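Long-range contact in japanin (Rhipicephalus appendiculatus, PDB 4BOE), which binds cholesterol in a lipocalin pocket and modulates host dendritic cells, blocking their differentiation from monocytes and damping inflammatory responses: residues S3-A15 with V29-R43. Sequence-based numbering, arbitrary orientation.
Sequences SMPAINTQTLYLA and VKTRYLNQTGDWVTR. With NAG (2-acetamido-2-deoxy-beta-D-glucopyranose), chain K; CLR (cholesterol), chain C.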
loop_
_atom_site.group_PDB
_atom_site.type_symbol
_atom_site.label_atom_id
_atom_site.label_comp_id
_atom_site.label_asym_id
_atom_site.label_seq_id
_atom_site.Cartn_x
_atom_site.Cartn_y
_atom_site.Cartn_z
ATOM N N SER A 3 -15.825 5.599 -2.372
ATOM C CA SER A 3 -15.080 6.225 -1.275
ATOM C C SER A 3 -13.551 5.972 -1.482
ATOM O O SER A 3 -13.189 4.856 -1.831
ATOM C CB SER A 3 -15.592 5.687 0.061
ATOM O OG SER A 3 -16.907 6.186 0.290
ATOM N N MET A 4 -12.683 7.021 -1.321
ATOM C CA MET A 4 -11.225 6.906 -1.523
ATOM C C MET A 4 -10.604 6.040 -0.392
ATOM O O MET A 4 -10.644 6.445 0.767
ATOM C CB MET A 4 -10.559 8.296 -1.699
ATOM C CG MET A 4 -9.104 8.440 -1.113
ATOM S SD MET A 4 -7.870 7.588 -2.029
ATOM C CE MET A 4 -6.732 8.773 -2.285
ATOM N N PRO A 5 -10.049 4.847 -0.715
ATOM C CA PRO A 5 -9.562 3.926 0.323
ATOM C C PRO A 5 -8.440 4.406 1.288
ATOM O O PRO A 5 -8.420 3.951 2.451
ATOM C CB PRO A 5 -9.097 2.712 -0.468
ATOM C CG PRO A 5 -9.644 2.849 -1.769
ATOM C CD PRO A 5 -9.810 4.282 -2.053
ATOM N N ALA A 6 -7.507 5.246 0.801
ATOM C CA ALA A 6 -6.386 5.769 1.590
ATOM C C ALA A 6 -6.807 6.507 2.865
ATOM O O ALA A 6 -6.158 6.363 3.900
ATOM C CB ALA A 6 -5.544 6.677 0.741
ATOM N N ILE A 7 -7.923 7.260 2.804
ATOM C CA ILE A 7 -8.456 8.030 3.950
ATOM C C ILE A 7 -9.673 7.373 4.584
ATOM O O ILE A 7 -10.285 7.941 5.486
ATOM C CB ILE A 7 -8.714 9.490 3.521
ATOM C CG1 ILE A 7 -9.711 9.584 2.309
ATOM C CG2 ILE A 7 -7.385 10.143 3.165
ATOM C CD1 ILE A 7 -10.503 10.749 2.296
ATOM N N ASN A 8 -9.946 6.130 4.197
ATOM C CA ASN A 8 -11.029 5.333 4.697
ATOM C C ASN A 8 -10.497 4.403 5.785
ATOM O O ASN A 8 -9.281 4.277 5.972
ATOM C CB ASN A 8 -11.694 4.537 3.560
ATOM C CG ASN A 8 -13.182 4.332 3.753
ATOM O OD1 ASN A 8 -13.733 4.658 4.789
ATOM N ND2 ASN A 8 -13.846 3.751 2.790
ATOM N N THR A 9 -11.413 3.773 6.507
ATOM C CA THR A 9 -11.128 2.980 7.699
ATOM C C THR A 9 -10.876 1.500 7.488
ATOM O O THR A 9 -10.594 0.793 8.465
ATOM C CB THR A 9 -12.267 3.200 8.706
ATOM O OG1 THR A 9 -13.520 2.902 8.080
ATOM C CG2 THR A 9 -12.304 4.623 9.233
ATOM N N GLN A 10 -10.907 1.018 6.253
ATOM C CA GLN A 10 -10.610 -0.401 5.997
ATOM C C GLN A 10 -9.112 -0.621 5.820
ATOM O O GLN A 10 -8.407 0.237 5.306
ATOM C CB GLN A 10 -11.352 -0.918 4.758
ATOM C CG GLN A 10 -12.802 -1.312 5.060
ATOM C CD GLN A 10 -12.952 -2.628 5.810
ATOM O OE1 GLN A 10 -12.115 -3.550 5.739
ATOM N NE2 GLN A 10 -14.064 -2.771 6.495
ATOM N N THR A 11 -8.637 -1.778 6.246
ATOM C CA THR A 11 -7.236 -2.159 6.098
ATOM C C THR A 11 -6.948 -2.407 4.632
ATOM O O THR A 11 -7.767 -3.020 3.951
ATOM C CB THR A 11 -6.925 -3.379 6.964
ATOM O OG1 THR A 11 -7.166 -3.040 8.316
ATOM C CG2 THR A 11 -5.497 -3.902 6.804
ATOM N N LEU A 12 -5.782 -1.949 4.155
ATOM C CA LEU A 12 -5.348 -2.141 2.776
ATOM C C LEU A 12 -4.137 -3.058 2.746
ATOM O O LEU A 12 -3.242 -2.910 3.556
ATOM C CB LEU A 12 -4.993 -0.806 2.137
ATOM C CG LEU A 12 -6.093 0.205 1.933
ATOM C CD1 LEU A 12 -5.502 1.565 1.580
ATOM C CD2 LEU A 12 -7.038 -0.253 0.804
ATOM N N TYR A 13 -4.095 -3.968 1.772
ATOM C CA TYR A 13 -3.050 -4.952 1.600
ATOM C C TYR A 13 -2.345 -4.739 0.288
ATOM O O TYR A 13 -3.008 -4.564 -0.736
ATOM C CB TYR A 13 -3.648 -6.364 1.588
ATOM C CG TYR A 13 -4.447 -6.682 2.826
ATOM C CD1 TYR A 13 -5.786 -6.299 2.936
ATOM C CD2 TYR A 13 -3.856 -7.305 3.913
ATOM C CE1 TYR A 13 -6.508 -6.525 4.103
ATOM C CE2 TYR A 13 -4.578 -7.590 5.061
ATOM C CZ TYR A 13 -5.900 -7.176 5.169
ATOM O OH TYR A 13 -6.601 -7.468 6.316
ATOM N N LEU A 14 -0.994 -4.825 0.311
ATOM C CA LEU A 14 -0.183 -4.677 -0.889
ATOM C C LEU A 14 -0.360 -5.922 -1.752
ATOM O O LEU A 14 -0.116 -7.036 -1.300
ATOM C CB LEU A 14 1.304 -4.466 -0.527
ATOM C CG LEU A 14 2.254 -4.238 -1.704
ATOM C CD1 LEU A 14 1.931 -2.951 -2.421
ATOM C CD2 LEU A 14 3.697 -4.267 -1.216
ATOM N N ALA A 15 -0.916 -5.740 -2.935
ATOM C CA ALA A 15 -1.212 -6.859 -3.841
ATOM C C ALA A 15 -0.249 -6.913 -5.022
ATOM O O ALA A 15 -0.150 -7.936 -5.678
ATOM C CB ALA A 15 -2.635 -6.730 -4.349
ATOM N N VAL A 29 2.689 -7.119 3.864
ATOM C CA VAL A 29 2.612 -5.640 3.881
ATOM C C VAL A 29 1.169 -5.187 3.826
ATOM O O VAL A 29 0.398 -5.606 2.949
ATOM C CB VAL A 29 3.481 -4.967 2.793
ATOM C CG1 VAL A 29 3.351 -3.446 2.829
ATOM C CG2 VAL A 29 4.933 -5.364 2.950
ATOM N N LYS A 30 0.788 -4.385 4.802
ATOM C CA LYS A 30 -0.570 -3.873 4.921
ATOM C C LYS A 30 -0.595 -2.569 5.709
ATOM O O LYS A 30 0.366 -2.216 6.381
ATOM C CB LYS A 30 -1.477 -4.935 5.586
ATOM C CG LYS A 30 -1.177 -5.207 7.038
ATOM C CD LYS A 30 -2.087 -6.241 7.683
ATOM C CE LYS A 30 -1.432 -7.568 7.837
ATOM N NZ LYS A 30 -2.333 -8.603 8.418
ATOM N N THR A 31 -1.695 -1.853 5.621
ATOM C CA THR A 31 -1.841 -0.601 6.348
ATOM C C THR A 31 -3.212 -0.543 7.034
ATOM O O THR A 31 -4.230 -0.739 6.375
ATOM C CB THR A 31 -1.516 0.654 5.465
ATOM O OG1 THR A 31 -1.886 1.816 6.173
ATOM C CG2 THR A 31 -2.265 0.710 4.172
ATOM N N ARG A 32 -3.229 -0.273 8.360
ATOM C CA ARG A 32 -4.465 -0.125 9.121
ATOM C C ARG A 32 -4.690 1.335 9.438
ATOM O O ARG A 32 -3.750 2.078 9.711
ATOM C CB ARG A 32 -4.466 -0.924 10.437
ATOM C CG ARG A 32 -4.087 -2.373 10.332
ATOM C CD ARG A 32 -4.531 -3.081 11.576
ATOM N NE ARG A 32 -4.106 -4.480 11.600
ATOM C CZ ARG A 32 -3.001 -4.946 12.170
ATOM N NH1 ARG A 32 -2.156 -4.120 12.785
ATOM N NH2 ARG A 32 -2.723 -6.242 12.127
ATOM N N TYR A 33 -5.957 1.719 9.487
ATOM C CA TYR A 33 -6.387 3.049 9.852
ATOM C C TYR A 33 -6.237 3.167 11.368
ATOM O O TYR A 33 -6.666 2.260 12.094
ATOM C CB TYR A 33 -7.879 3.216 9.473
ATOM C CG TYR A 33 -8.517 4.501 9.958
ATOM C CD1 TYR A 33 -9.020 4.611 11.249
ATOM C CD2 TYR A 33 -8.633 5.600 9.119
ATOM C CE1 TYR A 33 -9.594 5.799 11.701
ATOM C CE2 TYR A 33 -9.206 6.785 9.558
ATOM C CZ TYR A 33 -9.743 6.859 10.834
ATOM O OH TYR A 33 -10.333 8.022 11.252
ATOM N N LEU A 34 -5.697 4.281 11.845
ATOM C CA LEU A 34 -5.566 4.499 13.306
ATOM C C LEU A 34 -6.470 5.631 13.755
ATOM O O LEU A 34 -7.303 5.441 14.617
ATOM C CB LEU A 34 -4.121 4.786 13.720
ATOM C CG LEU A 34 -3.119 3.713 13.327
ATOM C CD1 LEU A 34 -1.743 4.096 13.791
ATOM C CD2 LEU A 34 -3.499 2.338 13.873
ATOM N N ASN A 35 -6.348 6.790 13.154
ATOM C CA ASN A 35 -7.208 7.901 13.557
ATOM C C ASN A 35 -7.151 8.994 12.541
ATOM O O ASN A 35 -6.467 8.866 11.525
ATOM C CB ASN A 35 -6.807 8.422 14.983
ATOM C CG ASN A 35 -5.428 9.008 15.140
ATOM O OD1 ASN A 35 -5.039 9.924 14.398
ATOM N ND2 ASN A 35 -4.699 8.513 16.164
ATOM N N GLN A 36 -7.854 10.071 12.808
ATOM C CA GLN A 36 -7.843 11.250 11.973
ATOM C C GLN A 36 -7.818 12.505 12.827
ATOM O O GLN A 36 -8.554 12.585 13.796
ATOM C CB GLN A 36 -9.088 11.286 11.073
ATOM C CG GLN A 36 -9.051 12.466 10.103
ATOM C CD GLN A 36 -10.158 12.429 9.083
ATOM O OE1 GLN A 36 -11.011 11.523 9.084
ATOM N NE2 GLN A 36 -10.157 13.429 8.195
ATOM N N THR A 37 -7.011 13.494 12.424
ATOM C CA THR A 37 -6.951 14.817 13.046
ATOM C C THR A 37 -6.944 15.819 11.912
ATOM O O THR A 37 -5.979 15.882 11.156
ATOM C CB THR A 37 -5.720 15.009 13.964
ATOM O OG1 THR A 37 -4.530 14.588 13.295
ATOM C CG2 THR A 37 -5.855 14.256 15.264
ATOM N N GLY A 38 -8.045 16.559 11.766
ATOM C CA GLY A 38 -8.189 17.563 10.719
ATOM C C GLY A 38 -8.240 16.878 9.364
ATOM O O GLY A 38 -9.040 15.955 9.176
ATOM N N ASP A 39 -7.348 17.286 8.449
ATOM C CA ASP A 39 -7.278 16.696 7.105
ATOM C C ASP A 39 -6.332 15.487 7.020
ATOM O O ASP A 39 -6.271 14.866 5.966
ATOM C CB ASP A 39 -6.848 17.774 6.089
ATOM C CG ASP A 39 -7.836 18.928 5.979
ATOM O OD1 ASP A 39 -9.071 18.685 6.160
ATOM O OD2 ASP A 39 -7.389 20.067 5.683
ATOM N N TRP A 40 -5.622 15.135 8.112
ATOM C CA TRP A 40 -4.662 14.047 8.102
ATOM C C TRP A 40 -5.171 12.791 8.735
ATOM O O TRP A 40 -5.614 12.815 9.877
ATOM C CB TRP A 40 -3.369 14.481 8.780
ATOM C CG TRP A 40 -2.665 15.560 8.022
ATOM C CD1 TRP A 40 -2.902 16.902 8.099
ATOM C CD2 TRP A 40 -1.736 15.376 6.944
ATOM N NE1 TRP A 40 -2.162 17.568 7.142
ATOM C CE2 TRP A 40 -1.388 16.663 6.466
ATOM C CE3 TRP A 40 -1.170 14.251 6.330
ATOM C CZ2 TRP A 40 -0.492 16.851 5.410
ATOM C CZ3 TRP A 40 -0.268 14.432 5.294
ATOM C CH2 TRP A 40 0.046 15.714 4.824
ATOM N N VAL A 41 -5.053 11.670 8.017
ATOM C CA VAL A 41 -5.410 10.354 8.543
ATOM C C VAL A 41 -4.113 9.688 8.978
ATOM O O VAL A 41 -3.151 9.679 8.218
ATOM C CB VAL A 41 -6.184 9.520 7.488
ATOM C CG1 VAL A 41 -6.303 8.056 7.907
ATOM C CG2 VAL A 41 -7.574 10.118 7.275
ATOM N N THR A 42 -4.107 9.064 10.152
ATOM C CA THR A 42 -2.928 8.347 10.618
ATOM C C THR A 42 -3.199 6.898 10.370
ATOM O O THR A 42 -4.261 6.388 10.721
ATOM C CB THR A 42 -2.575 8.642 12.100
ATOM O OG1 THR A 42 -2.459 10.039 12.257
ATOM C CG2 THR A 42 -1.240 8.041 12.523
ATOM N N ARG A 43 -2.236 6.236 9.741
ATOM C CA ARG A 43 -2.329 4.817 9.485
ATOM C C ARG A 43 -1.022 4.156 9.964
ATOM O O ARG A 43 0.024 4.800 10.051
ATOM C CB ARG A 43 -2.491 4.524 7.983
ATOM C CG ARG A 43 -3.556 5.316 7.212
ATOM C CD ARG A 43 -3.650 4.766 5.763
ATOM N NE ARG A 43 -4.194 3.415 5.797
ATOM C CZ ARG A 43 -5.475 3.077 5.770
ATOM N NH1 ARG A 43 -6.409 3.998 5.572
ATOM N NH2 ARG A 43 -5.833 1.800 5.878
HETATM C C1 NAG K . -3.406 9.014 16.531
HETATM C C2 NAG K . -3.413 9.463 17.992
HETATM C C3 NAG K . -2.058 10.102 18.290
HETATM C C4 NAG K . -0.955 9.069 18.084
HETATM C C5 NAG K . -1.067 8.440 16.694
HETATM C C6 NAG K . -0.141 7.256 16.500
HETATM C C7 NAG K . -4.888 11.441 17.663
HETATM C C8 NAG K . -6.291 11.910 17.908
HETATM N N2 NAG K . -4.512 10.350 18.353
HETATM O O3 NAG K . -2.027 10.570 19.634
HETATM O O4 NAG K . 0.327 9.671 18.232
HETATM O O5 NAG K . -2.413 7.978 16.452
HETATM O O6 NAG K . -0.217 6.323 17.571
HETATM O O7 NAG K . -4.136 12.019 16.881
HETATM C C1 CLR C . 7.272 -2.955 0.838
HETATM C C2 CLR C . 8.175 -4.130 0.469
HETATM C C3 CLR C . 7.882 -4.636 -0.928
HETATM C C4 CLR C . 8.020 -3.513 -1.936
HETATM C C5 CLR C . 7.222 -2.282 -1.562
HETATM C C6 CLR C . 6.430 -1.702 -2.455
HETATM C C7 CLR C . 5.593 -0.488 -2.205
HETATM C C8 CLR C . 6.019 0.266 -0.951
HETATM C C9 CLR C . 6.262 -0.738 0.199
HETATM C C10 CLR C . 7.391 -1.766 -0.130
HETATM C C11 CLR C . 6.468 -0.026 1.549
HETATM C C12 CLR C . 5.389 1.009 1.867
HETATM C C13 CLR C . 5.219 2.055 0.750
HETATM C C14 CLR C . 4.940 1.268 -0.547
HETATM C C15 CLR C . 4.509 2.354 -1.540
HETATM C C16 CLR C . 3.652 3.281 -0.678
HETATM C C17 CLR C . 3.925 2.902 0.799
HETATM C C18 CLR C . 6.471 2.949 0.653
HETATM C C19 CLR C . 8.802 -1.149 -0.002
HETATM C C20 CLR C . 3.843 4.114 1.746
HETATM C C21 CLR C . 4.088 3.745 3.216
HETATM C C22 CLR C . 2.500 4.850 1.587
HETATM C C23 CLR C . 1.223 3.974 1.591
HETATM C C24 CLR C . -0.023 4.795 1.452
HETATM C C25 CLR C . -1.361 4.129 1.214
HETATM C C26 CLR C . -1.480 2.635 1.048
HETATM C C27 CLR C . -2.547 4.744 1.914
HETATM O O1 CLR C . 8.837 -5.654 -1.258
HETATM O O HOH W 1 -11.124 10.744 6.117
HETATM O O HOH W 2 -8.166 -0.474 9.227
HETATM O O HOH W 3 0.816 -7.672 1.287
#
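Arg43 reaches from strand 40-49 into the loop before strand 12-18 and bonds three of its backbone carbonyls. NH1 donates to Ala6 O (2.9 Å), which it meets from above the carbonyl plane, and to Asn8 O, which lies in the guanidinium plane; NH2 takes Gln10 O at 3.1 Å, also near that plane. The bend at chi3 (68°) turns the group so that NE and NH2 together grip Thr31 side-on, NE on OG1 (2.8 Å) and NH2 on O, which fixes its rotation. Leu12 CD1 lies over one guanidinium face. Replacing Arg43 with alanine removes the guanidinium group and is likely to leave the carbonyls of Ala6, Asn8 and Gln10 without their donors and that loop free to shift. Beside this cluster Thr9 CG2 sits squarely over the Tyr33 ring, 3.6 Å from its centroid, a CH-pi contact; Asn35 N lies toward the rim of the opposite face. Tyr33 CG stands anti to its backbone N (chi1 173°), which brings the ring beneath Thr9. Ile7 CB meets Val41 CG2 with the two side chains at about a right angle. Farther along, Leu12 and Thr31 form an antiparallel hydrogen-bonded pair, Leu12 N to Thr31 O at 3.0 Å. Thr31 CG2 touches Leu12 CB and, at 3.8 Å, cholesterol C26; Leu14 and Val29 also line the sterol pocket. Tyr13 and Lys30 run alongside each other on the other face, with Lys30 NZ bonded to Cys150 O. Strands 12-18 and 26-37 thus form a hairpin of the lipocalin barrel, flanked by strand 114-118 beyond the first and strand 40-49 beyond the second.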